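Local coordinates for protein Poly(A) RNA polymerase GLD2 (Rattus norvegicus, PDB 6LBK) that probably adds successive AMP units from ATP to the 3' ends of selected cytoplasmic mRNAs, and a single nucleotide to certain microRNAs, at residues 242-256 / 268-280. The protein carries 1 engineered substitution. Sequence-based numbering, arbitrary orientation.
Sequences EPILPSLQKIYPESF and APCNVPPYLSKNE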
loop_
_atom_site.group_PDB
_atom_site.type_symbol
_atom_site.label_atom_id
_atom_site.label_comp_id
_atom_site.label_asym_id
_atom_site.label_seq_id
_atom_site.Cartn_x
_atom_site.Cartn_y
_atom_site.Cartn_z
ATOM N N GLU A 242 -21.606 -2.442 11.244
ATOM C CA GLU A 242 -21.421 -1.131 11.852
ATOM C C GLU A 242 -20.028 -0.668 11.450
ATOM O O GLU A 242 -19.043 -1.005 12.122
ATOM C CB GLU A 242 -21.567 -1.204 13.375
ATOM C CG GLU A 242 -22.968 -1.656 13.830
ATOM C CD GLU A 242 -23.311 -1.232 15.252
ATOM O OE1 GLU A 242 -22.370 -1.010 16.043
ATOM O OE2 GLU A 242 -24.516 -1.085 15.569
ATOM N N PRO A 243 -19.894 0.127 10.393
ATOM C CA PRO A 243 -18.604 0.218 9.695
ATOM C C PRO A 243 -17.550 0.958 10.501
ATOM O O PRO A 243 -17.848 1.873 11.270
ATOM C CB PRO A 243 -18.957 0.976 8.410
ATOM C CG PRO A 243 -20.146 1.795 8.791
ATOM C CD PRO A 243 -20.901 1.057 9.841
ATOM N N ILE A 244 -16.300 0.534 10.308
ATOM C CA ILE A 244 -15.140 1.160 10.937
ATOM C C ILE A 244 -14.534 2.303 10.110
ATOM O O ILE A 244 -13.897 3.205 10.684
ATOM C CB ILE A 244 -14.076 0.071 11.215
ATOM C CG1 ILE A 244 -14.454 -0.789 12.403
ATOM C CG2 ILE A 244 -12.665 0.631 11.370
ATOM C CD1 ILE A 244 -13.466 -1.901 12.638
ATOM N N LEU A 245 -14.781 2.344 8.799
ATOM C CA LEU A 245 -14.269 3.436 7.974
ATOM C C LEU A 245 -15.368 3.881 7.014
ATOM O O LEU A 245 -16.095 3.040 6.456
ATOM C CB LEU A 245 -12.994 3.054 7.188
ATOM C CG LEU A 245 -11.683 2.918 7.988
ATOM C CD1 LEU A 245 -10.490 2.583 7.091
ATOM C CD2 LEU A 245 -11.389 4.160 8.874
ATOM N N PRO A 246 -15.520 5.191 6.812
ATOM C CA PRO A 246 -16.485 5.678 5.828
ATOM C C PRO A 246 -15.828 5.728 4.475
ATOM O O PRO A 246 -14.810 5.058 4.265
ATOM C CB PRO A 246 -16.820 7.075 6.344
ATOM C CG PRO A 246 -15.518 7.537 6.911
ATOM C CD PRO A 246 -14.845 6.307 7.496
ATOM N N SER A 247 -16.397 6.491 3.546
ATOM C CA SER A 247 -15.702 6.838 2.311
ATOM C C SER A 247 -15.170 8.258 2.429
ATOM O O SER A 247 -15.954 9.198 2.590
ATOM C CB SER A 247 -16.609 6.716 1.092
ATOM O OG SER A 247 -15.932 7.210 -0.056
ATOM N N LEU A 248 -13.840 8.415 2.387
ATOM C CA LEU A 248 -13.268 9.757 2.486
ATOM C C LEU A 248 -13.597 10.600 1.253
ATOM O O LEU A 248 -13.852 11.802 1.373
ATOM C CB LEU A 248 -11.752 9.684 2.690
ATOM C CG LEU A 248 -11.182 9.238 4.039
ATOM C CD1 LEU A 248 -9.682 9.036 3.931
ATOM C CD2 LEU A 248 -11.518 10.230 5.142
ATOM N N GLN A 249 -13.602 9.989 0.064
ATOM C CA GLN A 249 -13.794 10.746 -1.175
ATOM C C GLN A 249 -15.244 11.175 -1.375
ATOM O O GLN A 249 -15.509 12.170 -2.060
ATOM C CB GLN A 249 -13.312 9.916 -2.360
ATOM C CG GLN A 249 -11.818 9.802 -2.437
ATOM C CD GLN A 249 -11.380 8.804 -3.472
ATOM O OE1 GLN A 249 -11.435 7.597 -3.253
ATOM N NE2 GLN A 249 -10.948 9.303 -4.619
ATOM N N LYS A 250 -16.194 10.411 -0.841
ATOM C CA LYS A 250 -17.588 10.830 -0.875
ATOM C C LYS A 250 -17.882 11.934 0.140
ATOM O O LYS A 250 -18.621 12.876 -0.173
ATOM C CB LYS A 250 -18.500 9.625 -0.656
ATOM C CG LYS A 250 -18.523 8.655 -1.824
ATOM C CD LYS A 250 -19.429 7.481 -1.515
ATOM C CE LYS A 250 -19.797 6.709 -2.768
ATOM N NZ LYS A 250 -20.660 5.536 -2.427
ATOM N N ILE A 251 -17.325 11.840 1.354
ATOM C CA ILE A 251 -17.673 12.791 2.411
ATOM C C ILE A 251 -16.880 14.092 2.271
ATOM O O ILE A 251 -17.402 15.170 2.569
ATOM C CB ILE A 251 -17.480 12.158 3.807
ATOM C CG1 ILE A 251 -18.393 10.940 3.983
ATOM C CG2 ILE A 251 -17.734 13.175 4.914
ATOM C CD1 ILE A 251 -18.137 10.153 5.251
ATOM N N TYR A 252 -15.608 14.024 1.855
ATOM C CA TYR A 252 -14.757 15.210 1.692
ATOM C C TYR A 252 -14.069 15.193 0.326
ATOM O O TYR A 252 -12.840 15.091 0.255
ATOM C CB TYR A 252 -13.690 15.307 2.790
ATOM C CG TYR A 252 -14.118 14.967 4.205
ATOM C CD1 TYR A 252 -14.062 13.655 4.664
ATOM C CD2 TYR A 252 -14.532 15.952 5.095
ATOM C CE1 TYR A 252 -14.437 13.319 5.958
ATOM C CE2 TYR A 252 -14.910 15.621 6.401
ATOM C CZ TYR A 252 -14.861 14.300 6.821
ATOM O OH TYR A 252 -15.226 13.930 8.097
ATOM N N PRO A 253 -14.817 15.324 -0.784
ATOM C CA PRO A 253 -14.147 15.312 -2.105
ATOM C C PRO A 253 -13.228 16.505 -2.309
ATOM O O PRO A 253 -12.280 16.417 -3.095
ATOM C CB PRO A 253 -15.318 15.332 -3.108
ATOM C CG PRO A 253 -16.591 15.301 -2.287
ATOM C CD PRO A 253 -16.229 15.744 -0.899
ATOM N N GLU A 254 -13.484 17.600 -1.595
ATOM C CA GLU A 254 -12.668 18.809 -1.645
ATOM C C GLU A 254 -11.226 18.561 -1.220
ATOM O O GLU A 254 -10.312 19.228 -1.717
ATOM C CB GLU A 254 -13.314 19.854 -0.745
ATOM C CG GLU A 254 -13.577 19.273 0.639
ATOM C CD GLU A 254 -14.761 19.910 1.323
ATOM O OE1 GLU A 254 -15.281 20.929 0.803
ATOM O OE2 GLU A 254 -15.197 19.354 2.353
ATOM N N SER A 255 -10.997 17.604 -0.322
ATOM C CA SER A 255 -9.667 17.346 0.204
ATOM C C SER A 255 -8.917 16.318 -0.638
ATOM O O SER A 255 -7.700 16.195 -0.489
ATOM C CB SER A 255 -9.748 16.902 1.678
ATOM O OG SER A 255 -10.439 17.858 2.489
ATOM N N PHE A 256 -9.607 15.599 -1.532
ATOM C CA PHE A 256 -8.967 14.603 -2.384
ATOM C C PHE A 256 -9.305 14.784 -3.869
ATOM O O PHE A 256 -8.984 13.901 -4.673
ATOM C CB PHE A 256 -9.344 13.183 -1.927
ATOM C CG PHE A 256 -9.247 12.984 -0.438
ATOM C CD1 PHE A 256 -8.021 12.933 0.193
ATOM C CD2 PHE A 256 -10.388 12.851 0.335
ATOM C CE1 PHE A 256 -7.938 12.765 1.565
ATOM C CE2 PHE A 256 -10.301 12.683 1.701
ATOM C CZ PHE A 256 -9.079 12.638 2.316
ATOM N N ALA A 268 -4.484 17.332 2.997
ATOM C CA ALA A 268 -5.761 16.654 3.226
ATOM C C ALA A 268 -5.849 15.976 4.591
ATOM O O ALA A 268 -6.871 16.160 5.276
ATOM C CB ALA A 268 -6.031 15.661 2.092
ATOM N N PRO A 269 -4.855 15.202 5.051
ATOM C CA PRO A 269 -4.969 14.596 6.390
ATOM C C PRO A 269 -5.026 15.605 7.527
ATOM O O PRO A 269 -5.518 15.258 8.606
ATOM C CB PRO A 269 -3.727 13.696 6.489
ATOM C CG PRO A 269 -2.800 14.196 5.455
ATOM C CD PRO A 269 -3.666 14.694 4.343
ATOM N N CYS A 270 -4.530 16.834 7.332
ATOM C CA CYS A 270 -4.671 17.857 8.367
ATOM C C CYS A 270 -6.095 18.386 8.453
ATOM O O CYS A 270 -6.494 18.894 9.506
ATOM C CB CYS A 270 -3.728 19.042 8.112
ATOM S SG CYS A 270 -1.945 18.720 8.119
ATOM N N ASN A 271 -6.873 18.263 7.379
ATOM C CA ASN A 271 -8.228 18.793 7.335
ATOM C C ASN A 271 -9.267 17.803 7.857
ATOM O O ASN A 271 -10.200 18.206 8.557
ATOM C CB ASN A 271 -8.587 19.180 5.894
ATOM C CG ASN A 271 -7.593 20.160 5.273
ATOM O OD1 ASN A 271 -7.141 19.961 4.142
ATOM N ND2 ASN A 271 -7.261 21.224 6.002
ATOM N N VAL A 272 -9.121 16.521 7.541
ATOM C CA VAL A 272 -10.191 15.544 7.774
ATOM C C VAL A 272 -10.193 15.128 9.246
ATOM O O VAL A 272 -9.138 14.743 9.775
ATOM C CB VAL A 272 -10.016 14.338 6.857
ATOM C CG1 VAL A 272 -10.983 13.222 7.234
ATOM C CG2 VAL A 272 -10.194 14.753 5.403
ATOM N N PRO A 273 -11.341 15.170 9.919
ATOM C CA PRO A 273 -11.413 14.796 11.346
ATOM C C PRO A 273 -11.445 13.288 11.539
ATOM O O PRO A 273 -11.712 12.541 10.586
ATOM C CB PRO A 273 -12.726 15.447 11.801
ATOM C CG PRO A 273 -13.564 15.472 10.568
ATOM C CD PRO A 273 -12.625 15.686 9.413
ATOM N N PRO A 274 -11.196 12.798 12.759
ATOM C CA PRO A 274 -11.190 11.348 12.996
ATOM C C PRO A 274 -12.587 10.757 12.946
ATOM O O PRO A 274 -13.594 11.448 13.118
ATOM C CB PRO A 274 -10.606 11.211 14.409
ATOM C CG PRO A 274 -9.988 12.505 14.710
ATOM C CD PRO A 274 -10.804 13.525 13.974
ATOM N N TYR A 275 -12.626 9.441 12.727
ATOM C CA TYR A 275 -13.869 8.698 12.574
ATOM C C TYR A 275 -14.151 7.920 13.854
ATOM O O TYR A 275 -13.313 7.138 14.312
ATOM C CB TYR A 275 -13.801 7.746 11.379
ATOM C CG TYR A 275 -15.149 7.204 10.947
ATOM C CD1 TYR A 275 -16.091 8.036 10.349
ATOM C CD2 TYR A 275 -15.478 5.860 11.123
ATOM C CE1 TYR A 275 -17.328 7.556 9.946
ATOM C CE2 TYR A 275 -16.720 5.363 10.722
ATOM C CZ TYR A 275 -17.643 6.220 10.134
ATOM O OH TYR A 275 -18.881 5.750 9.730
ATOM N N LEU A 276 -15.319 8.155 14.435
ATOM C CA LEU A 276 -15.812 7.372 15.556
ATOM C C LEU A 276 -16.878 6.426 15.020
ATOM O O LEU A 276 -17.889 6.874 14.475
ATOM C CB LEU A 276 -16.368 8.287 16.645
ATOM C CG LEU A 276 -15.359 9.320 17.164
ATOM C CD1 LEU A 276 -15.991 10.280 18.182
ATOM C CD2 LEU A 276 -14.135 8.619 17.752
ATOM N N SER A 277 -16.647 5.130 15.160
ATOM C CA SER A 277 -17.536 4.105 14.637
ATOM C C SER A 277 -18.172 3.332 15.785
ATOM O O SER A 277 -17.665 3.329 16.909
ATOM C CB SER A 277 -16.787 3.150 13.713
ATOM O OG SER A 277 -15.871 2.351 14.433
ATOM N N LYS A 278 -19.334 2.723 15.512
ATOM C CA LYS A 278 -20.017 1.966 16.552
ATOM C C LYS A 278 -19.405 0.586 16.791
ATOM O O LYS A 278 -19.642 -0.001 17.853
ATOM C CB LYS A 278 -21.505 1.809 16.207
ATOM C CG LYS A 278 -22.283 3.101 15.985
ATOM C CD LYS A 278 -23.762 2.815 15.705
ATOM C CE LYS A 278 -24.522 4.093 15.343
ATOM N NZ LYS A 278 -25.976 3.851 15.114
ATOM N N ASN A 279 -18.628 0.059 15.844
ATOM C CA ASN A 279 -18.105 -1.306 15.944
ATOM C C ASN A 279 -17.083 -1.431 17.072
ATOM O O ASN A 279 -16.064 -0.729 17.063
ATOM C CB ASN A 279 -17.460 -1.732 14.633
ATOM C CG ASN A 279 -16.854 -3.112 14.722
ATOM O OD1 ASN A 279 -15.740 -3.263 15.203
ATOM N ND2 ASN A 279 -17.573 -4.123 14.247
ATOM N N GLU A 280 -17.310 -2.373 17.997
ATOM C CA GLU A 280 -16.365 -2.641 19.076
ATOM C C GLU A 280 -15.488 -3.876 18.839
ATOM O O GLU A 280 -14.828 -4.326 19.780
ATOM C CB GLU A 280 -17.105 -2.810 20.405
ATOM C CG GLU A 280 -17.982 -1.646 20.851
ATOM C CD GLU A 280 -18.540 -1.844 22.254
ATOM O OE1 GLU A 280 -18.732 -3.011 22.670
ATOM O OE2 GLU A 280 -18.787 -0.835 22.947
#
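Y275 meets P246 because its CG stands anti to the backbone N (chi1 -165°), which carries the phenol across to 242-256. The CB, CG and CD side of the proline ring then lies over one face. P246 CD sits 3.4 Å from the centroid of the Y275 ring, 7° off the normal, in a well-centred CH-pi contact. At the ring edge, P243 O lies in plane, 3.7 Å from Y275 CE2. A lysine in place of Y275 would probably lose this CH-pi contact and leave one side of P246 without its aromatic cover.

In the other half, V272 CG1 is anti to the backbone N (chi1 171°) and touches L248 CD2 and Y252 CE1, the latter in an off-centre CH-pi contact. CG2 lies over the same Y252 ring, offset toward its rim, and also reaches F256 CZ at 3.9 Å. I251 CG2 covers the opposite face. P273 meets the phenol end, with CG 3.4 Å from Y252 OH. The methyl of A268 packs 3.5 Å from F256 CE1.

At the far end the two segments run close, in opposite directions. I244 CD1 lies 3.7 Å from N279 OD1, which accepts a hydrogen bond from S281 N. E242 OE2 and the oppositely charged K278 NZ stay 5.2 Å apart, without a salt bridge. No hydrogen bond links 242-256 to 268-280, so van der Waals contacts carry it, apolar and aromatic side chains together with a few backbone carbonyls.

The contact lies away from D109 and D111, the probable magnesium ligands. Two mostly loop segments with short helical turns pack over a helical part of the polymerase. L248, F256 and V272 all touch T192 of helix 182-194. I244 and L245 settle on L237 of helix 226-239, which leads into 242-256.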